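Local coordinates for protein BauA (Acinetobacter baumannii, PDB 6HCP) that takes up iron across the outer membrane as a ferric preacinetobactin receptor, in all likelihood with energy delivered through TonB, at residues V164-A168 with V240-A244; E201-N207 with F227-W233; V251-G257 with S277-V283; G337-F341 with P406-P410; D555-R561 with L584-K590. One frame throughout, in Å; residues are numbered along the deposited sequence.

Interaction 1 of 5, residues V164-A168 with V240-A244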
# COMPACT_ATOMS: atom_id res chain seq x y z
N VAL A 164 -13.07 2.36 34.22
CA VAL A 164 -14.40 2.61 34.75
C VAL A 164 -15.38 1.75 33.96
O VAL A 164 -15.44 1.85 32.73
CB VAL A 164 -14.76 4.10 34.66
CG1 VAL A 164 -16.18 4.38 35.13
CG2 VAL A 164 -13.75 4.96 35.40
N THR A 165 -16.11 0.87 34.64
CA THR A 165 -16.96 -0.10 33.97
C THR A 165 -18.26 0.57 33.49
O THR A 165 -18.59 1.70 33.91
CB THR A 165 -17.28 -1.30 34.88
OG1 THR A 165 -17.90 -0.79 36.06
CG2 THR A 165 -16.04 -2.10 35.20
N LYS A 166 -18.96 -0.13 32.60
CA LYS A 166 -20.23 0.35 32.03
C LYS A 166 -21.41 -0.08 32.93
O LYS A 166 -21.51 -1.25 33.31
CB LYS A 166 -20.46 -0.29 30.65
CG LYS A 166 -19.56 0.18 29.53
CD LYS A 166 -19.65 -0.73 28.31
CE LYS A 166 -19.03 -0.13 27.06
NZ LYS A 166 -19.14 -1.05 25.90
N TYR A 167 -22.34 0.85 33.14
CA TYR A 167 -23.62 0.54 33.78
C TYR A 167 -24.77 0.98 32.84
O TYR A 167 -24.57 1.77 31.90
CB TYR A 167 -23.69 1.22 35.15
CG TYR A 167 -22.61 0.80 36.11
CD1 TYR A 167 -22.61 -0.46 36.69
CD2 TYR A 167 -21.53 1.63 36.37
CE1 TYR A 167 -21.60 -0.87 37.56
CE2 TYR A 167 -20.52 1.25 37.24
CZ TYR A 167 -20.55 -0.01 37.83
OH TYR A 167 -19.53 -0.38 38.66
N ALA A 168 -25.98 0.49 33.13
CA ALA A 168 -27.13 0.70 32.25
C ALA A 168 -27.56 2.16 32.26
O ALA A 168 -27.82 2.74 33.32
CB ALA A 168 -28.27 -0.20 32.66
N VAL A 240 -25.26 0.71 45.41
CA VAL A 240 -24.43 -0.48 45.28
C VAL A 240 -24.12 -0.71 43.79
O VAL A 240 -24.99 -0.53 42.94
CB VAL A 240 -25.10 -1.72 45.88
CG1 VAL A 240 -24.26 -2.97 45.65
CG2 VAL A 240 -25.38 -1.52 47.36
N PHE A 241 -22.85 -1.04 43.50
CA PHE A 241 -22.37 -1.34 42.14
C PHE A 241 -21.64 -2.68 42.18
O PHE A 241 -20.77 -2.88 43.00
CB PHE A 241 -21.39 -0.26 41.66
CG PHE A 241 -21.94 1.13 41.65
CD1 PHE A 241 -22.58 1.64 40.53
CD2 PHE A 241 -21.78 1.96 42.74
CE1 PHE A 241 -23.04 2.94 40.51
CE2 PHE A 241 -22.23 3.27 42.71
CZ PHE A 241 -22.92 3.73 41.62
N VAL A 242 -22.04 -3.61 41.30
CA VAL A 242 -21.40 -4.89 41.20
C VAL A 242 -20.89 -5.06 39.76
O VAL A 242 -21.61 -4.74 38.81
CB VAL A 242 -22.35 -6.03 41.59
CG1 VAL A 242 -21.74 -7.39 41.37
CG2 VAL A 242 -22.83 -5.88 43.03
N ASP A 243 -19.68 -5.59 39.63
CA ASP A 243 -19.06 -5.87 38.33
C ASP A 243 -18.46 -7.27 38.37
O ASP A 243 -17.89 -7.70 39.37
CB ASP A 243 -18.00 -4.81 38.01
CG ASP A 243 -18.56 -3.42 37.88
OD1 ASP A 243 -19.04 -3.07 36.77
OD2 ASP A 243 -18.53 -2.67 38.89
N ALA A 244 -18.60 -8.00 37.26
CA ALA A 244 -17.93 -9.28 37.11
C ALA A 244 -17.57 -9.50 35.64
O ALA A 244 -18.30 -9.06 34.75
CB ALA A 244 -18.82 -10.39 37.61
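Thr-165 and Tyr-167 hold the carboxylate of Asp-243 from separate directions, each donating a hydroxyl proton to its own oxygen. Tyr-167 OH reaches the syn lone pair of Asp-243 OD2 at 2.5 Å. Thr-165 OG1 meets Asp-243 OD1 at 2.6 Å from above the carboxylate plane, 49° out of it; its first torsion (chi1 57°) sets the hydroxyl between backbone N and carbonyl carbon, facing the acid. Short bonds to both oxygens fix the rotation of this buried group and would favour its charged form.

Asp-243 belongs to barrel strand 238-252, whereas Thr-165 ends strand 159-165 of the small sheet in the plug, so these bonds pin plug to inner barrel wall, as expected of a TonB-dependent receptor. Asn-119 also bonds Thr-165 OG1, and Arg-293 bonds Tyr-167 OH.

The apolar contact is aromatic, tyrosine adding a broad ring to its hydroxyl. Phe-241 CD1 lies over one face of the Tyr-167 ring, toward its rim, 3.8 Å from Tyr-167 CZ, with the ring planes inclined at 53°.

Interaction 2 of 5, residues E201-N207 with F227-W233; sequences EFGVRIN and FSLGLDW
Phe-202 and Trp-233 bring their rings together obliquely, neither stacked nor edge-to-face: the phenyl and the five-membered indole ring are inclined at 35°, with Phe-202 CE1 3.3 Å from Trp-233 CD1. At the other end of the pairing the Phe-227 ring also meets its neighbour at a slant, its CE1 lying 3.6 Å from Ile-206 CG2. Between these rings Val-204 and Leu-231 run side by side, as do Ile-206 and Leu-229, where Ile-206 CG1 touches Leu-229 CD1 at 3.6 Å. Branched and aromatic residues suit this outward face, which probably meets lipid, consistent with the detergent molecule that touches Phe-227.

The other face is polar and lined by glycines. Asp-232 OD1 comes within 3.3 Å of Gly-203 CA, filling the space a side chain there would need; chi1 of 75° turns the acid toward that glycine. One water accepts from Asn-207 ND2 at 3.0 Å, donates to Arg-205 O at 2.9 Å, and bonds Ser-228 OG at 2.7 Å, tying both strands together. Backbone bonds run in both directions at the pairs Gly-203/Asp-232, Arg-205/Gly-230 and Asn-207/Ser-228.

This antiparallel beta hairpin of the barrel is flanked by strand 184-196, whose Asp-191 and Arg-195 form salt bridges with Arg-205 and Asp-232 and whose His-189 hydrogen-bonds Asn-207, and by strand 238-252 along the edge of 227-233.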
# COMPACT_ATOMS: atom_id res chain seq x y z
N GLU A 201 -34.30 2.15 39.41
CA GLU A 201 -33.32 2.22 40.47
C GLU A 201 -32.32 1.06 40.31
O GLU A 201 -31.26 1.08 40.96
CB GLU A 201 -34.01 2.22 41.84
CG GLU A 201 -34.83 0.97 42.13
CD GLU A 201 -36.32 1.07 41.83
OE1 GLU A 201 -36.71 1.98 41.07
OE2 GLU A 201 -37.09 0.23 42.34
N PHE A 202 -32.67 0.05 39.51
CA PHE A 202 -31.79 -1.07 39.21
C PHE A 202 -31.33 -1.01 37.75
O PHE A 202 -32.12 -0.73 36.85
CB PHE A 202 -32.46 -2.43 39.44
CG PHE A 202 -32.98 -2.64 40.83
CD1 PHE A 202 -32.14 -3.09 41.84
CD2 PHE A 202 -34.32 -2.47 41.12
CE1 PHE A 202 -32.62 -3.30 43.12
CE2 PHE A 202 -34.81 -2.69 42.40
CZ PHE A 202 -33.95 -3.07 43.40
N GLY A 203 -30.06 -1.38 37.52
CA GLY A 203 -29.49 -1.43 36.17
C GLY A 203 -28.74 -2.72 35.92
O GLY A 203 -28.09 -3.26 36.82
N VAL A 204 -28.89 -3.25 34.70
CA VAL A 204 -28.14 -4.40 34.23
C VAL A 204 -27.48 -4.02 32.88
O VAL A 204 -28.17 -3.57 31.95
CB VAL A 204 -29.04 -5.62 34.06
CG1 VAL A 204 -28.26 -6.80 33.54
CG2 VAL A 204 -29.78 -5.98 35.35
N ARG A 205 -26.17 -4.24 32.78
CA ARG A 205 -25.41 -3.97 31.53
C ARG A 205 -24.49 -5.16 31.24
O ARG A 205 -23.71 -5.57 32.08
CB ARG A 205 -24.67 -2.63 31.66
CG ARG A 205 -23.87 -2.24 30.43
CD ARG A 205 -24.54 -1.19 29.58
NE ARG A 205 -23.72 -0.78 28.45
CZ ARG A 205 -23.32 0.45 28.23
NH1 ARG A 205 -23.54 1.39 29.13
NH2 ARG A 205 -22.69 0.74 27.10
N ILE A 206 -24.63 -5.76 30.05
CA ILE A 206 -23.95 -6.98 29.72
C ILE A 206 -23.14 -6.74 28.44
O ILE A 206 -23.67 -6.21 27.47
CB ILE A 206 -24.95 -8.14 29.55
CG1 ILE A 206 -25.78 -8.38 30.81
CG2 ILE A 206 -24.25 -9.40 29.13
CD1 ILE A 206 -26.97 -9.28 30.57
N ASN A 207 -21.88 -7.19 28.43
CA ASN A 207 -21.07 -7.17 27.22
C ASN A 207 -20.55 -8.57 26.97
O ASN A 207 -20.15 -9.28 27.90
CB ASN A 207 -19.93 -6.15 27.32
CG ASN A 207 -20.39 -4.72 27.15
OD1 ASN A 207 -20.27 -4.15 26.06
ND2 ASN A 207 -20.92 -4.14 28.21
N PHE A 227 -16.84 -11.80 28.70
CA PHE A 227 -18.21 -11.68 29.15
C PHE A 227 -18.19 -10.85 30.43
O PHE A 227 -17.42 -11.16 31.34
CB PHE A 227 -18.83 -13.06 29.36
CG PHE A 227 -20.24 -13.03 29.89
CD1 PHE A 227 -21.30 -12.70 29.05
CD2 PHE A 227 -20.51 -13.25 31.23
CE1 PHE A 227 -22.59 -12.60 29.55
CE2 PHE A 227 -21.80 -13.16 31.72
CZ PHE A 227 -22.83 -12.81 30.89
N SER A 228 -18.96 -9.77 30.45
CA SER A 228 -18.99 -8.86 31.58
C SER A 228 -20.42 -8.53 31.99
O SER A 228 -21.31 -8.44 31.15
CB SER A 228 -18.21 -7.59 31.31
OG SER A 228 -18.87 -6.77 30.36
N LEU A 229 -20.58 -8.20 33.27
CA LEU A 229 -21.84 -7.80 33.86
C LEU A 229 -21.59 -6.59 34.76
O LEU A 229 -20.65 -6.62 35.57
CB LEU A 229 -22.39 -8.97 34.67
CG LEU A 229 -23.75 -8.74 35.32
CD1 LEU A 229 -24.82 -8.59 34.26
CD2 LEU A 229 -24.08 -9.88 36.26
N GLY A 230 -22.33 -5.52 34.52
CA GLY A 230 -22.36 -4.34 35.39
C GLY A 230 -23.76 -4.13 35.96
O GLY A 230 -24.71 -3.97 35.20
N LEU A 231 -23.90 -4.33 37.28
CA LEU A 231 -25.18 -4.19 38.00
C LEU A 231 -25.08 -3.00 38.94
O LEU A 231 -24.06 -2.79 39.59
CB LEU A 231 -25.48 -5.45 38.82
CG LEU A 231 -25.30 -6.78 38.09
CD1 LEU A 231 -25.43 -7.94 39.06
CD2 LEU A 231 -26.30 -6.91 36.95
N ASP A 232 -26.18 -2.27 39.09
CA ASP A 232 -26.20 -1.20 40.04
C ASP A 232 -27.61 -1.06 40.66
O ASP A 232 -28.62 -1.43 40.05
CB ASP A 232 -25.77 0.13 39.42
CG ASP A 232 -26.84 0.76 38.53
OD1 ASP A 232 -26.95 0.31 37.39
OD2 ASP A 232 -27.38 1.82 38.94
N TRP A 233 -27.62 -0.54 41.88
CA TRP A 233 -28.84 -0.13 42.60
C TRP A 233 -28.63 1.27 43.17
O TRP A 233 -27.64 1.52 43.86
CB TRP A 233 -29.19 -1.15 43.69
CG TRP A 233 -30.23 -0.63 44.64
CD1 TRP A 233 -31.56 -0.45 44.36
CD2 TRP A 233 -30.03 -0.12 45.97
NE1 TRP A 233 -32.19 0.13 45.43
CE2 TRP A 233 -31.28 0.33 46.44
CE3 TRP A 233 -28.92 -0.02 46.82
CZ2 TRP A 233 -31.45 0.88 47.71
CZ3 TRP A 233 -29.09 0.51 48.08
CH2 TRP A 233 -30.34 0.96 48.51
O HOH W 1 -20.99 -5.18 31.01

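Interaction 3 of 5, residues V251-G257 with S277-V283. With EDO (1,2-ethanediol), chain D; EDO (1,2-ethanediol), chain J.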
# COMPACT_ATOMS: atom_id res chain seq x y z
N VAL A 251 -2.55 -16.01 22.17
CA VAL A 251 -1.78 -15.71 20.96
C VAL A 251 -0.99 -16.96 20.58
O VAL A 251 -0.25 -17.51 21.38
CB VAL A 251 -0.82 -14.51 21.13
CG1 VAL A 251 -0.09 -14.20 19.82
CG2 VAL A 251 -1.54 -13.29 21.66
N ASP A 252 -1.21 -17.43 19.35
CA ASP A 252 -0.35 -18.41 18.71
C ASP A 252 0.67 -17.63 17.86
O ASP A 252 0.29 -16.68 17.21
CB ASP A 252 -1.16 -19.38 17.84
CG ASP A 252 -2.01 -20.37 18.61
OD1 ASP A 252 -1.54 -20.86 19.65
OD2 ASP A 252 -3.17 -20.60 18.21
N GLY A 253 1.94 -18.01 17.94
CA GLY A 253 3.01 -17.23 17.38
C GLY A 253 3.27 -15.98 18.20
O GLY A 253 3.38 -14.86 17.68
N VAL A 254 3.35 -16.17 19.52
CA VAL A 254 3.59 -15.07 20.45
C VAL A 254 5.00 -14.50 20.22
O VAL A 254 5.97 -15.24 19.94
CB VAL A 254 3.40 -15.54 21.91
CG1 VAL A 254 4.37 -16.65 22.28
CG2 VAL A 254 3.54 -14.39 22.90
N THR A 255 5.14 -13.18 20.36
CA THR A 255 6.44 -12.53 20.18
C THR A 255 7.12 -12.33 21.55
O THR A 255 6.53 -11.74 22.47
CB THR A 255 6.31 -11.26 19.33
OG1 THR A 255 7.64 -10.83 19.04
CG2 THR A 255 5.53 -10.15 20.00
N ARG A 256 8.32 -12.90 21.68
CA ARG A 256 9.12 -12.91 22.91
C ARG A 256 10.25 -11.88 22.83
O ARG A 256 10.75 -11.39 23.86
CB ARG A 256 9.68 -14.32 23.16
CG ARG A 256 10.55 -14.46 24.40
CD ARG A 256 9.74 -14.19 25.66
NE ARG A 256 10.44 -14.51 26.90
CZ ARG A 256 9.85 -14.60 28.10
NH1 ARG A 256 8.54 -14.47 28.24
NH2 ARG A 256 10.59 -14.96 29.14
N GLY A 257 10.71 -11.60 21.61
CA GLY A 257 11.86 -10.72 21.38
C GLY A 257 13.20 -11.43 21.45
O GLY A 257 13.29 -12.63 21.73
N SER A 277 10.09 -15.33 16.82
CA SER A 277 9.94 -16.35 17.84
C SER A 277 9.29 -17.57 17.19
O SER A 277 8.69 -17.45 16.12
CB SER A 277 9.09 -15.81 19.01
OG SER A 277 9.66 -14.62 19.57
N PRO A 278 9.30 -18.75 17.85
CA PRO A 278 8.74 -19.96 17.24
C PRO A 278 7.29 -19.79 16.76
O PRO A 278 6.43 -19.32 17.50
CB PRO A 278 8.84 -21.00 18.37
CG PRO A 278 9.98 -20.53 19.24
CD PRO A 278 9.99 -19.02 19.11
N ASP A 279 7.02 -20.26 15.53
CA ASP A 279 5.69 -20.21 14.96
C ASP A 279 4.74 -21.05 15.82
O ASP A 279 3.58 -20.68 15.97
CB ASP A 279 5.65 -20.61 13.47
CG ASP A 279 6.46 -21.84 13.08
OD1 ASP A 279 6.67 -22.71 13.96
OD2 ASP A 279 6.86 -21.94 11.88
N TRP A 280 5.26 -22.08 16.48
CA TRP A 280 4.43 -22.95 17.33
C TRP A 280 4.24 -22.39 18.75
O TRP A 280 3.46 -22.94 19.51
CB TRP A 280 5.01 -24.37 17.38
CG TRP A 280 6.45 -24.47 17.76
CD1 TRP A 280 7.49 -24.79 16.93
CD2 TRP A 280 7.02 -24.35 19.08
NE1 TRP A 280 8.66 -24.84 17.63
CE2 TRP A 280 8.40 -24.60 18.96
CE3 TRP A 280 6.49 -24.11 20.35
CZ2 TRP A 280 9.26 -24.56 20.05
CZ3 TRP A 280 7.34 -24.05 21.42
CH2 TRP A 280 8.71 -24.30 21.28
N GLY A 281 4.98 -21.32 19.09
CA GLY A 281 4.93 -20.77 20.47
C GLY A 281 3.57 -20.17 20.77
O GLY A 281 2.92 -19.62 19.87
N SER A 282 3.10 -20.31 22.01
CA SER A 282 1.81 -19.75 22.34
C SER A 282 1.77 -19.29 23.79
O SER A 282 2.51 -19.79 24.67
CB SER A 282 0.68 -20.70 22.04
OG SER A 282 0.76 -21.84 22.85
N VAL A 283 0.86 -18.36 24.03
CA VAL A 283 0.58 -17.86 25.35
C VAL A 283 -0.93 -17.84 25.51
O VAL A 283 -1.68 -17.52 24.57
CB VAL A 283 1.18 -16.45 25.59
CG1 VAL A 283 0.50 -15.40 24.72
CG2 VAL A 283 1.11 -16.06 27.07
C1 EDO D . -0.29 -21.84 26.18
O1 EDO D . -0.92 -21.78 24.91
C2 EDO D . 0.81 -22.86 26.23
O2 EDO D . 0.27 -24.16 26.00
C1 EDO J . 6.41 -13.88 32.54
O1 EDO J . 7.52 -13.75 33.42
C2 EDO J . 6.94 -13.91 31.12
O2 EDO J . 6.57 -15.11 30.43
O HOH W 2 6.30 -17.83 19.73
O HOH W 3 10.25 -12.07 18.76
O HOH W 4 11.98 -14.98 20.86
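Where two neighbouring barrel strands part into a long connecting loop, Val-251 and Val-283 form an antiparallel hydrogen-bonded pair, with N-H...O bonds of 3.0 Å from Val-251 N to Val-283 O and from Val-283 N to Val-251 O. Beyond it, Gly-281 O accepts Gly-253 N at 2.7 Å, nearly along the C=O axis, and more weakly Val-254 N. Gly-253 has a positive phi (73°), a conformation glycine adopts easily. Gly-281 closes a type I turn that begins at Pro-278.

Valines fill the inner side: Val-254 CG2 packs against Val-283 CG1 at 3.7 Å, the two side chains crossing at about a right angle. Farther along, Ser-277 OG accepts Arg-256 N at 3.0 Å, and two waters link the same hydroxyl to Gly-257. The Arg-256 guanidinium makes a cation-pi contact with Tyr-317; its NE bonds Ser-321 O and its NH1 an in-plane ethanediol oxygen.

A last strand pair giving way to a turn marks the root of a long barrel loop, probably an extracellular one.

Interaction 4 of 5, residues G337-F341 with P406-P410. With EDO (1,2-ethanediol), chain Q.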
# COMPACT_ATOMS: atom_id res chain seq x y z
N GLY A 337 11.53 -22.65 26.51
CA GLY A 337 11.10 -22.70 27.91
C GLY A 337 9.60 -22.77 28.04
O GLY A 337 8.85 -22.54 27.08
N GLN A 338 9.14 -23.18 29.22
CA GLN A 338 7.72 -23.25 29.54
C GLN A 338 7.51 -22.62 30.92
O GLN A 338 8.32 -22.81 31.83
CB GLN A 338 7.23 -24.70 29.53
CG GLN A 338 7.40 -25.38 28.18
CD GLN A 338 6.85 -26.79 28.16
OE1 GLN A 338 6.47 -27.36 29.19
NE2 GLN A 338 6.61 -27.29 26.96
N LEU A 339 6.41 -21.88 31.05
CA LEU A 339 6.04 -21.24 32.30
C LEU A 339 4.53 -21.30 32.45
O LEU A 339 3.79 -21.11 31.49
CB LEU A 339 6.54 -19.79 32.30
CG LEU A 339 6.10 -18.93 33.49
CD1 LEU A 339 6.64 -19.50 34.80
CD2 LEU A 339 6.57 -17.50 33.31
N ALA A 340 4.07 -21.59 33.67
CA ALA A 340 2.67 -21.42 33.99
C ALA A 340 2.59 -20.89 35.42
O ALA A 340 3.48 -21.19 36.23
CB ALA A 340 1.88 -22.70 33.84
N PHE A 341 1.61 -20.03 35.66
CA PHE A 341 1.32 -19.66 37.04
C PHE A 341 -0.18 -19.42 37.19
O PHE A 341 -0.90 -19.08 36.24
CB PHE A 341 2.21 -18.49 37.48
CG PHE A 341 1.97 -17.18 36.77
CD1 PHE A 341 0.92 -16.34 37.12
CD2 PHE A 341 2.81 -16.79 35.74
CE1 PHE A 341 0.70 -15.14 36.45
CE2 PHE A 341 2.61 -15.59 35.08
CZ PHE A 341 1.56 -14.77 35.43
N PRO A 406 7.09 -28.71 21.73
CA PRO A 406 7.14 -29.57 22.92
C PRO A 406 5.76 -29.64 23.57
O PRO A 406 4.99 -28.68 23.55
CB PRO A 406 8.19 -28.93 23.84
CG PRO A 406 8.45 -27.54 23.27
CD PRO A 406 7.93 -27.52 21.85
N GLU A 407 5.44 -30.82 24.11
CA GLU A 407 4.26 -30.97 24.91
C GLU A 407 4.38 -30.05 26.13
O GLU A 407 5.47 -29.85 26.65
CB GLU A 407 4.12 -32.43 25.33
CG GLU A 407 2.68 -32.86 25.49
CD GLU A 407 2.52 -34.16 26.25
OE1 GLU A 407 3.43 -35.01 26.13
OE2 GLU A 407 1.56 -34.28 27.04
N PHE A 408 3.24 -29.61 26.65
CA PHE A 408 3.22 -28.64 27.73
C PHE A 408 2.95 -29.36 29.06
O PHE A 408 1.81 -29.62 29.40
CB PHE A 408 2.19 -27.56 27.44
CG PHE A 408 2.24 -26.39 28.39
CD1 PHE A 408 3.29 -25.48 28.33
CD2 PHE A 408 1.26 -26.21 29.36
CE1 PHE A 408 3.37 -24.43 29.24
CE2 PHE A 408 1.35 -25.17 30.27
CZ PHE A 408 2.39 -24.27 30.19
N THR A 409 4.02 -29.59 29.83
CA THR A 409 3.95 -30.29 31.13
C THR A 409 4.90 -29.66 32.15
O THR A 409 5.72 -30.35 32.75
CB THR A 409 4.35 -31.77 30.97
OG1 THR A 409 5.67 -31.78 30.42
CG2 THR A 409 3.40 -32.54 30.07
N PRO A 410 4.90 -28.33 32.35
CA PRO A 410 5.89 -27.73 33.25
C PRO A 410 5.66 -28.20 34.69
O PRO A 410 4.52 -28.25 35.14
CB PRO A 410 5.62 -26.23 33.08
CG PRO A 410 4.14 -26.17 32.76
CD PRO A 410 3.92 -27.36 31.83
C1 EDO Q . 8.32 -31.70 27.64
O1 EDO Q . 6.92 -31.95 27.70
C2 EDO Q . 9.06 -32.98 27.28
O2 EDO Q . 9.17 -33.06 25.86
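Gln-338 and Pro-410 mark the nearest approach of the two backbones, their CA atoms 6.1 Å apart, where the irregular segment 406-410 passes the extended strand 337-341 without backbone pairing.

The amide of Gln-338 bridges them instead. With its chain extended beyond CG, it delivers NE2 to Glu-407 O at 2.8 Å in a nearly straight bond (171°), the oxygen lying in the amide plane but the donor standing above the carbonyl plane. Gln-338 OE1 takes a weak bond from Thr-409 N at 3.4 Å. Glutamine thus serves a loop backbone with a donor and an acceptor at once; Asn-318 OD1 accepts from NE2 as well. A bound 1,2-ethanediol, probably from the crystallisation liquor, also donates to Glu-407 O.

The side chains of Phe-408 and Gln-338 run alongside each other in opposite directions. Pro-410 CD sits 3.6 Å above the centre of one face of the Phe-408 ring, while Leu-339 O lies in plane at its edge. Small Ala-340 lets that ring close in, its CB 4.0 Å from Phe-408 CZ.

This is a barrel loop folding back onto a strand, anchored by side chain-to-backbone bonds.

Interaction 5 of 5, residues D555-R561 with L584-K590. With EDO (1,2-ethanediol), chain E.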
# COMPACT_ATOMS: atom_id res chain seq x y z
N ASP A 555 21.03 2.50 47.23
CA ASP A 555 21.72 3.73 46.83
C ASP A 555 21.50 4.06 45.35
O ASP A 555 21.96 5.10 44.89
CB ASP A 555 23.24 3.57 46.98
CG ASP A 555 23.73 3.59 48.41
OD1 ASP A 555 22.91 3.89 49.29
OD2 ASP A 555 24.90 3.20 48.64
N GLY A 556 20.99 3.13 44.55
CA GLY A 556 20.86 3.39 43.12
C GLY A 556 19.78 4.43 42.88
O GLY A 556 18.85 4.57 43.68
N GLU A 557 19.85 5.12 41.74
CA GLU A 557 18.84 6.09 41.42
C GLU A 557 18.72 6.28 39.91
O GLU A 557 19.73 6.42 39.21
CB GLU A 557 19.17 7.42 42.08
CG GLU A 557 18.09 8.47 41.88
CD GLU A 557 18.41 9.79 42.56
OE1 GLU A 557 19.14 10.63 41.94
OE2 GLU A 557 17.90 9.98 43.67
N GLN A 558 17.47 6.46 39.48
CA GLN A 558 17.14 7.01 38.18
C GLN A 558 16.35 8.30 38.43
O GLN A 558 15.50 8.35 39.32
CB GLN A 558 16.32 6.00 37.38
CG GLN A 558 15.89 6.52 36.01
CD GLN A 558 15.27 5.47 35.11
OE1 GLN A 558 15.54 4.28 35.25
NE2 GLN A 558 14.38 5.89 34.23
N ARG A 559 16.65 9.32 37.65
CA ARG A 559 15.98 10.60 37.73
C ARG A 559 15.42 10.97 36.36
O ARG A 559 16.18 11.17 35.42
CB ARG A 559 16.96 11.70 38.16
CG ARG A 559 16.29 13.05 38.38
CD ARG A 559 17.30 14.13 38.76
NE ARG A 559 18.27 14.39 37.71
CZ ARG A 559 19.54 14.74 37.91
NH1 ARG A 559 20.38 14.86 36.90
NH2 ARG A 559 19.97 14.98 39.14
N ASN A 560 14.09 11.07 36.29
CA ASN A 560 13.39 11.46 35.07
C ASN A 560 12.89 12.90 35.23
O ASN A 560 12.05 13.18 36.09
CB ASN A 560 12.22 10.53 34.76
CG ASN A 560 12.61 9.17 34.26
OD1 ASN A 560 13.75 8.74 34.41
ND2 ASN A 560 11.62 8.43 33.77
N ARG A 561 13.41 13.79 34.39
CA ARG A 561 12.95 15.13 34.29
C ARG A 561 12.22 15.27 32.95
O ARG A 561 12.72 14.82 31.93
CB ARG A 561 14.11 16.13 34.34
CG ARG A 561 14.78 16.25 35.69
CD ARG A 561 16.09 17.04 35.61
NE ARG A 561 16.57 17.34 36.96
CZ ARG A 561 17.80 17.76 37.27
NH1 ARG A 561 18.70 17.96 36.33
NH2 ARG A 561 18.10 18.00 38.53
N LEU A 584 11.87 14.31 27.57
CA LEU A 584 12.19 13.53 28.75
C LEU A 584 13.70 13.36 28.84
O LEU A 584 14.36 13.02 27.84
CB LEU A 584 11.50 12.17 28.60
CG LEU A 584 11.83 11.13 29.67
CD1 LEU A 584 11.16 11.50 30.98
CD2 LEU A 584 11.38 9.76 29.21
N ASP A 585 14.23 13.55 30.06
CA ASP A 585 15.61 13.30 30.36
C ASP A 585 15.67 12.23 31.45
O ASP A 585 15.57 12.54 32.64
CB ASP A 585 16.30 14.59 30.81
CG ASP A 585 17.74 14.39 31.22
OD1 ASP A 585 18.38 13.54 30.59
OD2 ASP A 585 18.13 14.94 32.29
N PRO A 586 15.73 10.93 31.06
CA PRO A 586 15.72 9.83 32.01
C PRO A 586 17.16 9.39 32.30
O PRO A 586 17.81 8.80 31.43
CB PRO A 586 14.93 8.75 31.24
CG PRO A 586 15.26 9.01 29.79
CD PRO A 586 15.74 10.44 29.67
N GLU A 587 17.70 9.88 33.42
CA GLU A 587 19.13 9.75 33.69
C GLU A 587 19.38 8.73 34.80
O GLU A 587 18.74 8.76 35.85
CB GLU A 587 19.75 11.10 34.06
CG GLU A 587 21.24 10.97 34.39
CD GLU A 587 21.98 12.29 34.63
OE1 GLU A 587 21.50 13.30 34.19
OE2 GLU A 587 23.03 12.27 35.28
N LEU A 588 20.37 7.86 34.59
CA LEU A 588 20.83 6.93 35.60
C LEU A 588 21.86 7.68 36.46
O LEU A 588 22.98 7.87 36.03
CB LEU A 588 21.45 5.70 34.95
CG LEU A 588 20.56 4.95 33.96
CD1 LEU A 588 21.29 3.73 33.43
CD2 LEU A 588 19.26 4.54 34.65
N THR A 589 21.40 8.28 37.56
CA THR A 589 22.24 9.21 38.33
C THR A 589 23.19 8.45 39.25
O THR A 589 24.32 8.89 39.46
CB THR A 589 21.41 10.23 39.12
OG1 THR A 589 20.48 9.48 39.90
CG2 THR A 589 20.73 11.22 38.21
N LYS A 590 22.75 7.30 39.77
CA LYS A 590 23.61 6.49 40.65
C LYS A 590 23.43 5.01 40.30
O LYS A 590 22.33 4.48 40.36
CB LYS A 590 23.27 6.77 42.12
CG LYS A 590 23.35 8.23 42.51
CD LYS A 590 22.68 8.56 43.83
CE LYS A 590 22.37 10.03 43.99
NZ LYS A 590 21.56 10.28 45.21
C1 EDO E . 18.71 2.66 38.27
O1 EDO E . 18.25 2.97 39.58
C2 EDO E . 20.13 3.19 38.19
O2 EDO E . 20.96 2.33 38.98
O HOH W 5 17.23 13.79 35.03
O HOH W 6 23.18 14.89 36.65
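A classic beta bulge shifts the register of the hairpin of barrel strands 549-569 and 575-590: Thr-589 and Lys-590 both face Glu-557. Glu-557 O accepts Lys-590 N at 3.2 Å and, weakly, Thr-589 N. The extra residue brings Thr-589 OG1 to the anti lone pair of Glu-557 OE1 at 2.7 Å, threonine donating a hydrogen bond through its hydroxyl while its methyl packs on Arg-559.

That methyl, Thr-589 CG2, lies over the centre of one face of the guanidinium, 3.7 Å from Arg-559 CZ. Arg-561 CZ lies over the opposite face, toward its rim, so the two guanidinium groups lie close together. Their like charges are probably eased by acids: Glu-532 of the adjacent barrel strand binds Arg-561, and Glu-587 OE1 makes a salt bridge with Arg-559 NH1 at 3.3 Å, its bond weak and its plane 80° from the guanidinium.

On the other side of the sheet, Gln-558 NE2 donates to Asn-560 OD1 at 2.9 Å, almost in its own amide plane. The same Asn-560 OD1 rests 3.4 Å from Pro-586 CB, while Asn-560 ND2 bonds Arg-107 O of the plug region.

Overall arrangement
Following the chain from the N terminus, interaction 1 joins the end of a plug strand to barrel strand 238-252, closing a loop of 71 residues. Interaction 2, a hairpin, lies wholly within that span, and the two touch: Val-242 N and Leu-231 O are 2.8 Å apart, a probable hydrogen bond between adjacent strands. The remaining contacts follow in series, none crossing. Interaction 3 ties the far end of strand 238-252 to the next barrel strand, its centre about 35 Å from that of interaction 1. Interaction 4 attaches a later loop to strand 331-358 and packs on interaction 3 through Trp-280 and Pro-406. Interaction 5 closes another hairpin, across the chain's centre from interactions 1 and 2.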